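Local coordinates for putative lipoprotein (Bacteroides ovatus, PDB 3OQQ) that is of unknown function but is a putative extracellular lipoprotein that binds calcium ions and is built largely of antiparallel beta strands, at residues F131-L139 against Y360-L370; I208-G216 against V237-S245. All coordinates share one frame; numbering follows the deposited sequence.

Overall arrangement
Contact 1 and contact 2 belong to different parts of one chain: their centres are 33 Å apart and their nearest atoms about 17 Å, so they do not touch. Both segments of contact 2 fall, in sequence, between the two halves of contact 1. A six-stranded antiparallel sheet relates them in space. Its outermost strand 234-242 supplies one side of contact 2, while the outermost strand at the other end, 343-346, carries I345, which packs on W135 of contact 1. Calcium is tied to contact 1, where E132 is a ligand, and the W135 side chain lies about 14 Å from a second calcium ion.

Contact 1 of 2, residues F131-L139 against Y360-L370; sequences FEDGWPIQL and YEALVAGDTTL. With CA (calcium ion), chain C.
W135 and P136, joined by a cis peptide bond, lie in the loop that follows strand 122-131, and they dock on helix 357-364 and the turns after it. The indole, with CG anti to the backbone N (chi1 177°), reaches the helix with its six-membered ring: CZ2 lies 3.5 Å from Y360 CE1. These two rings are nearly parallel, planes at 5°, but slid so far apart that they barely overlap. V364 CG1 comes to the indole edge, 3.6 Å from W135 CZ2, and also lies above one face of the Y360 ring, toward its rim. L363 CD2 touches both residues, 3.7 Å from P136 CG and against W135 CH2. The polar atoms are joined through water. One water accepts from W135 NE1 at 2.9 Å in the indole plane and also meets Y360 OH, which is bonded to Y376 N. Two more link P136 O to T369 OG1 and to D367 OD2. At the foot of the loop E132 grips calcium through both carboxylate oxygens, alongside D146 and D149. In the Asx turn beyond the helix, D367 OD1 takes T369 N at 3.1 Å and T369 OG1 at 2.6 Å, both from one face of the carboxylate plane.

Contact 2 of 2, residues I208-G216 against V237-S245; sequences ITASLILKG and VENKNWNWS
N239 OD1 accepts from the backbone N of N241 at 3.0 Å, in the carbonyl plane and with an N-H...O angle of 159°. This Asx turn sits where the chain turns a corner, next to a classic beta bulge at N241 and W242 facing R253; the other end of the amide, N239 ND2, is bonded to L224 O. Before the corner, the strand runs at 20° to strand 208-215, with A210 and L212 directed at it. V237 sets both methyls against one carbonyl oxygen: CG1 and CG2 each lie 3.7 Å from A210 O, and CG2 also reaches A210 CB. L212 answers from its own side, setting CD1 3.5 Å from V237 O and against E238 CA, so each strand offers methyls to a carbonyl oxygen of the other. Past the corner, L214 takes over. Its two methyls meet two indoles, CD2 at 3.8 Å from W242 CZ3 and CD1 at the same 3.8 Å from W244 CD1. W242 has CG between its backbone N and carbonyl carbon (chi1 67°), and its benzene edge points at W244, CZ3 standing 3.8 Å above the centre of that ring in an edge-to-face arrangement. W244 NE1 is held by P297 O. Strand 208-215 pairs with 221-230 and 298-307, whereas 234-242 edges a separate six-stranded sheet. Apolar side chains interleaved between two such sheets, with strands at a small crossing angle, are consistent with aligned face-to-face packing of two sheets, as in a beta sandwich.

Contact 1 of 2, residues F131-L139 against Y360-L370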
loop_
_atom_site.group_PDB
_atom_site.type_symbol
_atom_site.label_atom_id
_atom_site.label_comp_id
_atom_site.label_asym_id
_atom_site.label_seq_id
_atom_site.Cartn_x
_atom_site.Cartn_y
_atom_site.Cartn_z
ATOM N N PHE A 131 5.325 5.371 -9.772
ATOM C CA PHE A 131 6.234 4.679 -10.678
ATOM C C PHE A 131 6.594 5.473 -11.895
ATOM O O PHE A 131 5.787 6.253 -12.388
ATOM C CB PHE A 131 5.584 3.375 -11.169
ATOM C CG PHE A 131 5.940 2.180 -10.357
ATOM C CD1 PHE A 131 7.188 1.567 -10.499
ATOM C CD2 PHE A 131 5.026 1.627 -9.467
ATOM C CE1 PHE A 131 7.509 0.433 -9.753
ATOM C CE2 PHE A 131 5.369 0.510 -8.695
ATOM C CZ PHE A 131 6.599 -0.081 -8.852
ATOM N N GLU A 132 7.805 5.202 -12.408
ATOM C CA GLU A 132 8.364 5.610 -13.696
ATOM C C GLU A 132 8.162 4.402 -14.617
ATOM O O GLU A 132 8.309 3.270 -14.163
ATOM C CB GLU A 132 9.841 6.027 -13.571
ATOM C CG GLU A 132 10.024 7.536 -13.410
ATOM C CD GLU A 132 9.418 8.342 -14.544
ATOM O OE1 GLU A 132 9.887 8.172 -15.690
ATOM O OE2 GLU A 132 8.464 9.120 -14.304
ATOM N N ASP A 133 7.802 4.619 -15.875
ATOM C CA ASP A 133 7.490 3.530 -16.797
ATOM C C ASP A 133 8.591 3.186 -17.796
ATOM O O ASP A 133 8.365 2.358 -18.673
ATOM C CB ASP A 133 6.210 3.887 -17.587
ATOM C CG ASP A 133 6.254 5.187 -18.388
ATOM O OD1 ASP A 133 7.375 5.664 -18.710
ATOM O OD2 ASP A 133 5.177 5.764 -18.636
ATOM N N GLY A 134 9.729 3.851 -17.710
ATOM C CA GLY A 134 10.784 3.732 -18.709
ATOM C C GLY A 134 11.838 2.668 -18.538
ATOM O O GLY A 134 12.634 2.485 -19.466
ATOM N N TRP A 135 11.881 1.970 -17.373
ATOM C CA TRP A 135 12.860 0.906 -17.104
ATOM C C TRP A 135 13.054 0.017 -18.355
ATOM O O TRP A 135 12.053 -0.381 -18.944
ATOM C CB TRP A 135 12.418 0.045 -15.880
ATOM C CG TRP A 135 13.327 -1.111 -15.598
ATOM C CD1 TRP A 135 14.539 -1.061 -14.961
ATOM C CD2 TRP A 135 13.202 -2.445 -16.120
ATOM N NE1 TRP A 135 15.140 -2.305 -14.991
ATOM C CE2 TRP A 135 14.339 -3.170 -15.698
ATOM C CE3 TRP A 135 12.193 -3.125 -16.829
ATOM C CZ2 TRP A 135 14.518 -4.528 -16.011
ATOM C CZ3 TRP A 135 12.376 -4.466 -17.148
ATOM C CH2 TRP A 135 13.524 -5.154 -16.739
ATOM N N PRO A 136 14.293 -0.285 -18.830
ATOM C CA PRO A 136 15.602 -0.000 -18.225
ATOM C C PRO A 136 16.205 1.367 -18.586
ATOM O O PRO A 136 17.373 1.573 -18.298
ATOM C CB PRO A 136 16.460 -1.158 -18.759
ATOM C CG PRO A 136 15.918 -1.396 -20.116
ATOM C CD PRO A 136 14.437 -1.182 -19.997
ATOM N N ILE A 137 15.416 2.306 -19.152
ATOM C CA ILE A 137 15.887 3.645 -19.510
ATOM C C ILE A 137 15.514 4.647 -18.407
ATOM O O ILE A 137 14.398 4.594 -17.870
ATOM C CB ILE A 137 15.342 4.093 -20.898
ATOM C CG1 ILE A 137 15.791 3.109 -22.004
ATOM C CG2 ILE A 137 15.780 5.562 -21.237
ATOM C CD1 ILE A 137 15.035 3.243 -23.287
ATOM N N GLN A 138 16.445 5.555 -18.091
ATOM C CA GLN A 138 16.279 6.599 -17.074
ATOM C C GLN A 138 17.271 7.727 -17.274
ATOM O O GLN A 138 18.385 7.482 -17.736
ATOM C CB GLN A 138 16.489 6.018 -15.674
ATOM C CG GLN A 138 15.583 6.640 -14.607
ATOM C CD GLN A 138 15.641 5.893 -13.286
ATOM O OE1 GLN A 138 16.625 5.233 -12.957
ATOM N NE2 GLN A 138 14.630 6.061 -12.459
ATOM N N LEU A 139 16.897 8.956 -16.886
ATOM C CA LEU A 139 17.834 10.075 -16.942
ATOM C C LEU A 139 18.967 9.818 -15.940
ATOM O O LEU A 139 18.707 9.203 -14.901
ATOM C CB LEU A 139 17.106 11.406 -16.600
ATOM C CG LEU A 139 16.157 11.971 -17.655
ATOM C CD1 LEU A 139 15.145 12.928 -17.029
ATOM C CD2 LEU A 139 16.927 12.651 -18.789
ATOM N N TYR A 360 13.229 -10.838 -17.199
ATOM C CA TYR A 360 13.990 -9.830 -16.465
ATOM C C TYR A 360 15.464 -10.086 -16.621
ATOM O O TYR A 360 16.205 -9.162 -16.951
ATOM C CB TYR A 360 13.601 -9.789 -14.969
ATOM C CG TYR A 360 14.458 -8.856 -14.133
ATOM C CD1 TYR A 360 14.126 -7.510 -13.988
ATOM C CD2 TYR A 360 15.608 -9.316 -13.498
ATOM C CE1 TYR A 360 14.897 -6.654 -13.203
ATOM C CE2 TYR A 360 16.405 -8.462 -12.737
ATOM C CZ TYR A 360 16.043 -7.128 -12.592
ATOM O OH TYR A 360 16.815 -6.272 -11.850
ATOM N N GLU A 361 15.885 -11.341 -16.385
ATOM C CA GLU A 361 17.278 -11.780 -16.476
ATOM C C GLU A 361 17.827 -11.625 -17.894
ATOM O O GLU A 361 18.945 -11.160 -18.043
ATOM C CB GLU A 361 17.415 -13.230 -15.986
ATOM C CG GLU A 361 17.340 -13.283 -14.467
ATOM C CD GLU A 361 17.357 -14.633 -13.779
ATOM O OE1 GLU A 361 17.429 -15.671 -14.472
ATOM O OE2 GLU A 361 17.274 -14.648 -12.530
ATOM N N ALA A 362 17.033 -11.970 -18.923
ATOM C CA ALA A 362 17.452 -11.853 -20.323
ATOM C C ALA A 362 17.641 -10.386 -20.739
ATOM O O ALA A 362 18.566 -10.078 -21.472
ATOM C CB ALA A 362 16.435 -12.529 -21.235
ATOM N N LEU A 363 16.775 -9.498 -20.236
ATOM C CA LEU A 363 16.749 -8.063 -20.496
ATOM C C LEU A 363 17.921 -7.336 -19.851
ATOM O O LEU A 363 18.556 -6.497 -20.507
ATOM C CB LEU A 363 15.432 -7.489 -19.948
ATOM C CG LEU A 363 14.818 -6.329 -20.696
ATOM C CD1 LEU A 363 13.314 -6.464 -20.729
ATOM C CD2 LEU A 363 15.160 -5.018 -20.041
ATOM N N VAL A 364 18.197 -7.624 -18.569
ATOM C CA VAL A 364 19.247 -6.921 -17.836
ATOM C C VAL A 364 20.673 -7.443 -18.180
ATOM O O VAL A 364 21.656 -6.745 -17.899
ATOM C CB VAL A 364 18.999 -6.961 -16.293
ATOM C CG1 VAL A 364 17.642 -6.364 -15.915
ATOM C CG2 VAL A 364 19.133 -8.367 -15.732
ATOM N N ALA A 365 20.776 -8.665 -18.759
ATOM C CA ALA A 365 22.040 -9.369 -19.022
ATOM C C ALA A 365 23.096 -8.499 -19.728
ATOM O O ALA A 365 24.230 -8.371 -19.224
ATOM C CB ALA A 365 21.786 -10.645 -19.817
ATOM N N GLY A 366 22.728 -7.881 -20.849
ATOM C CA GLY A 366 23.695 -7.061 -21.581
ATOM C C GLY A 366 23.782 -5.589 -21.220
ATOM O O GLY A 366 24.558 -4.858 -21.843
ATOM N N ASP A 367 23.053 -5.148 -20.175
ATOM C CA ASP A 367 22.966 -3.732 -19.814
ATOM C C ASP A 367 23.969 -3.277 -18.736
ATOM O O ASP A 367 23.781 -3.503 -17.538
ATOM C CB ASP A 367 21.537 -3.432 -19.375
ATOM C CG ASP A 367 21.123 -1.984 -19.519
ATOM O OD1 ASP A 367 22.004 -1.091 -19.385
ATOM O OD2 ASP A 367 19.922 -1.739 -19.772
ATOM N N THR A 368 24.979 -2.526 -19.177
ATOM C CA THR A 368 26.057 -2.011 -18.345
ATOM C C THR A 368 25.597 -0.909 -17.406
ATOM O O THR A 368 26.302 -0.643 -16.426
ATOM C CB THR A 368 27.209 -1.511 -19.215
ATOM O OG1 THR A 368 26.786 -0.373 -19.956
ATOM C CG2 THR A 368 27.762 -2.592 -20.151
ATOM N N THR A 369 24.444 -0.245 -17.714
ATOM C CA THR A 369 23.874 0.856 -16.919
ATOM C C THR A 369 23.113 0.330 -15.684
ATOM O O THR A 369 22.791 1.124 -14.802
ATOM C CB THR A 369 22.933 1.752 -17.774
ATOM O OG1 THR A 369 21.689 1.078 -18.022
ATOM C CG2 THR A 369 23.564 2.211 -19.076
ATOM N N LEU A 370 22.819 -0.989 -15.627
ATOM C CA LEU A 370 22.048 -1.564 -14.519
ATOM C C LEU A 370 22.917 -2.307 -13.517
ATOM O O LEU A 370 23.860 -2.985 -13.911
ATOM C CB LEU A 370 20.962 -2.510 -15.047
ATOM C CG LEU A 370 19.939 -1.971 -16.052
ATOM C CD1 LEU A 370 19.124 -3.123 -16.626
ATOM C CD2 LEU A 370 18.998 -0.909 -15.410
HETATM CA CA CA C . 7.988 9.600 -16.394
HETATM O O HOH W 1 8.681 8.462 -18.369
HETATM O O HOH W 2 17.100 -3.863 -13.601
HETATM O O HOH W 3 19.500 2.508 -16.942
HETATM O O HOH W 4 19.228 0.586 -20.513
HETATM O O HOH W 5 6.792 10.477 -18.229
HETATM O O HOH W 6 9.698 11.290 -16.656
#

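Contact 2 of 2, residues I208-G216 against V237-S245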
loop_
_atom_site.group_PDB
_atom_site.type_symbol
_atom_site.label_atom_id
_atom_site.label_comp_id
_atom_site.label_asym_id
_atom_site.label_seq_id
_atom_site.Cartn_x
_atom_site.Cartn_y
_atom_site.Cartn_z
ATOM N N ILE A 208 -11.089 -15.930 -1.549
ATOM C CA ILE A 208 -10.780 -14.643 -2.169
ATOM C C ILE A 208 -12.092 -13.931 -2.494
ATOM O O ILE A 208 -12.966 -14.525 -3.137
ATOM C CB ILE A 208 -9.943 -14.831 -3.472
ATOM C CG1 ILE A 208 -8.568 -15.477 -3.215
ATOM C CG2 ILE A 208 -9.819 -13.519 -4.279
ATOM C CD1 ILE A 208 -7.936 -16.068 -4.434
ATOM N N THR A 209 -12.199 -12.645 -2.125
ATOM C CA THR A 209 -13.291 -11.782 -2.564
ATOM C C THR A 209 -12.603 -10.691 -3.359
ATOM O O THR A 209 -11.669 -10.087 -2.849
ATOM C CB THR A 209 -14.178 -11.302 -1.427
ATOM O OG1 THR A 209 -14.938 -12.414 -0.961
ATOM C CG2 THR A 209 -15.136 -10.178 -1.861
ATOM N N ALA A 210 -12.983 -10.499 -4.634
ATOM C CA ALA A 210 -12.330 -9.474 -5.451
ATOM C C ALA A 210 -13.384 -8.586 -6.078
ATOM O O ALA A 210 -14.354 -9.108 -6.623
ATOM C CB ALA A 210 -11.450 -10.122 -6.514
ATOM N N SER A 211 -13.204 -7.252 -5.974
ATOM C CA SER A 211 -14.132 -6.239 -6.498
ATOM C C SER A 211 -13.443 -5.134 -7.255
ATOM O O SER A 211 -12.337 -4.701 -6.904
ATOM C CB SER A 211 -14.927 -5.585 -5.361
ATOM O OG SER A 211 -15.438 -6.513 -4.419
ATOM N N LEU A 212 -14.116 -4.677 -8.305
ATOM C CA LEU A 212 -13.772 -3.498 -9.099
ATOM C C LEU A 212 -14.797 -2.480 -8.725
ATOM O O LEU A 212 -15.992 -2.801 -8.725
ATOM C CB LEU A 212 -13.785 -3.801 -10.590
ATOM C CG LEU A 212 -12.565 -4.570 -11.093
ATOM C CD1 LEU A 212 -12.794 -5.067 -12.522
ATOM C CD2 LEU A 212 -11.294 -3.718 -10.959
ATOM N N ILE A 213 -14.356 -1.304 -8.301
ATOM C CA ILE A 213 -15.225 -0.268 -7.724
ATOM C C ILE A 213 -14.797 1.117 -8.188
ATOM O O ILE A 213 -13.607 1.341 -8.407
ATOM C CB ILE A 213 -15.118 -0.347 -6.130
ATOM C CG1 ILE A 213 -15.567 -1.677 -5.522
ATOM C CG2 ILE A 213 -15.829 0.815 -5.395
ATOM C CD1 ILE A 213 -15.011 -1.864 -4.096
ATOM N N LEU A 214 -15.756 2.057 -8.277
ATOM C CA LEU A 214 -15.512 3.491 -8.497
ATOM C C LEU A 214 -15.658 4.151 -7.134
ATOM O O LEU A 214 -16.739 4.101 -6.530
ATOM C CB LEU A 214 -16.432 4.110 -9.565
ATOM C CG LEU A 214 -16.194 3.634 -11.009
ATOM C CD1 LEU A 214 -17.069 4.446 -11.985
ATOM C CD2 LEU A 214 -14.685 3.751 -11.414
ATOM N N LYS A 215 -14.533 4.647 -6.594
ATOM C CA LYS A 215 -14.458 5.222 -5.255
ATOM C C LYS A 215 -14.720 6.747 -5.260
ATOM O O LYS A 215 -13.840 7.533 -5.595
ATOM C CB LYS A 215 -13.093 4.885 -4.626
ATOM C CG LYS A 215 -12.853 5.480 -3.233
ATOM C CD LYS A 215 -11.364 5.853 -3.082
ATOM C CE LYS A 215 -11.064 6.610 -1.813
ATOM N NZ LYS A 215 -9.620 6.966 -1.721
ATOM N N GLY A 216 -15.930 7.134 -4.877
ATOM C CA GLY A 216 -16.337 8.530 -4.783
ATOM C C GLY A 216 -15.626 9.249 -3.651
ATOM O O GLY A 216 -15.366 8.664 -2.589
ATOM N N VAL A 237 -11.973 -10.874 -12.034
ATOM C CA VAL A 237 -13.229 -10.123 -12.131
ATOM C C VAL A 237 -12.984 -8.956 -13.111
ATOM O O VAL A 237 -11.896 -8.364 -13.132
ATOM C CB VAL A 237 -13.903 -9.686 -10.791
ATOM C CG1 VAL A 237 -14.202 -10.890 -9.907
ATOM C CG2 VAL A 237 -13.110 -8.649 -10.037
ATOM N N GLU A 238 -13.946 -8.714 -13.986
ATOM C CA GLU A 238 -13.767 -7.677 -14.990
ATOM C C GLU A 238 -15.072 -6.987 -15.384
ATOM O O GLU A 238 -16.158 -7.584 -15.363
ATOM C CB GLU A 238 -13.103 -8.260 -16.260
ATOM C CG GLU A 238 -13.817 -9.463 -16.857
ATOM C CD GLU A 238 -13.310 -9.977 -18.188
ATOM O OE1 GLU A 238 -12.123 -10.353 -18.265
ATOM O OE2 GLU A 238 -14.121 -10.078 -19.137
ATOM N N ASN A 239 -14.933 -5.737 -15.803
ATOM C CA ASN A 239 -16.009 -4.965 -16.405
ATOM C C ASN A 239 -15.352 -4.258 -17.556
ATOM O O ASN A 239 -14.523 -3.377 -17.334
ATOM C CB ASN A 239 -16.685 -4.016 -15.417
ATOM C CG ASN A 239 -17.851 -3.242 -15.991
ATOM O OD1 ASN A 239 -17.928 -2.966 -17.197
ATOM N ND2 ASN A 239 -18.796 -2.867 -15.133
ATOM N N LYS A 240 -15.656 -4.698 -18.776
ATOM C CA LYS A 240 -15.036 -4.160 -19.983
ATOM C C LYS A 240 -15.958 -3.176 -20.729
ATOM O O LYS A 240 -15.726 -2.882 -21.908
ATOM C CB LYS A 240 -14.603 -5.315 -20.890
ATOM C CG LYS A 240 -13.478 -6.149 -20.254
ATOM C CD LYS A 240 -13.141 -7.358 -21.108
ATOM C CE LYS A 240 -11.722 -7.311 -21.605
ATOM N NZ LYS A 240 -11.248 -8.670 -22.002
ATOM N N ASN A 241 -16.943 -2.603 -20.027
ATOM C CA ASN A 241 -17.870 -1.701 -20.687
ATOM C C ASN A 241 -18.388 -0.627 -19.734
ATOM O O ASN A 241 -19.573 -0.286 -19.765
ATOM C CB ASN A 241 -19.029 -2.533 -21.273
ATOM C CG ASN A 241 -19.873 -1.817 -22.292
ATOM O OD1 ASN A 241 -19.358 -1.139 -23.172
ATOM N ND2 ASN A 241 -21.197 -1.990 -22.218
ATOM N N TRP A 242 -17.500 -0.053 -18.904
ATOM C CA TRP A 242 -17.930 0.939 -17.931
ATOM C C TRP A 242 -17.501 2.349 -18.310
ATOM O O TRP A 242 -16.579 2.561 -19.104
ATOM C CB TRP A 242 -17.428 0.588 -16.518
ATOM C CG TRP A 242 -15.930 0.675 -16.336
ATOM C CD1 TRP A 242 -15.022 -0.329 -16.531
ATOM C CD2 TRP A 242 -15.173 1.825 -15.900
ATOM N NE1 TRP A 242 -13.743 0.134 -16.272
ATOM C CE2 TRP A 242 -13.812 1.441 -15.859
ATOM C CE3 TRP A 242 -15.518 3.140 -15.518
ATOM C CZ2 TRP A 242 -12.793 2.330 -15.481
ATOM C CZ3 TRP A 242 -14.512 4.020 -15.153
ATOM C CH2 TRP A 242 -13.162 3.622 -15.160
ATOM N N ASN A 243 -18.187 3.316 -17.707
ATOM C CA ASN A 243 -17.908 4.730 -17.858
ATOM C C ASN A 243 -18.221 5.413 -16.567
ATOM O O ASN A 243 -19.032 4.914 -15.781
ATOM C CB ASN A 243 -18.716 5.353 -19.009
ATOM C CG ASN A 243 -18.202 5.040 -20.388
ATOM O OD1 ASN A 243 -18.715 4.160 -21.065
ATOM N ND2 ASN A 243 -17.144 5.712 -20.818
ATOM N N TRP A 244 -17.530 6.533 -16.301
ATOM C CA TRP A 244 -17.853 7.375 -15.156
ATOM C C TRP A 244 -19.197 8.015 -15.472
ATOM O O TRP A 244 -19.534 8.142 -16.656
ATOM C CB TRP A 244 -16.777 8.464 -14.963
ATOM C CG TRP A 244 -15.556 8.026 -14.198
ATOM C CD1 TRP A 244 -15.456 7.827 -12.851
ATOM C CD2 TRP A 244 -14.249 7.777 -14.742
ATOM N NE1 TRP A 244 -14.172 7.456 -12.520
ATOM C CE2 TRP A 244 -13.401 7.449 -13.659
ATOM C CE3 TRP A 244 -13.699 7.851 -16.038
ATOM C CZ2 TRP A 244 -12.048 7.128 -13.838
ATOM C CZ3 TRP A 244 -12.347 7.553 -16.212
ATOM C CH2 TRP A 244 -11.538 7.205 -15.122
ATOM N N SER A 245 -19.971 8.407 -14.455
ATOM C CA SER A 245 -21.188 9.179 -14.685
ATOM C C SER A 245 -20.749 10.493 -15.331
ATOM O O SER A 245 -19.700 11.004 -14.954
ATOM C CB SER A 245 -21.908 9.464 -13.367
ATOM O OG SER A 245 -22.418 8.278 -12.789
#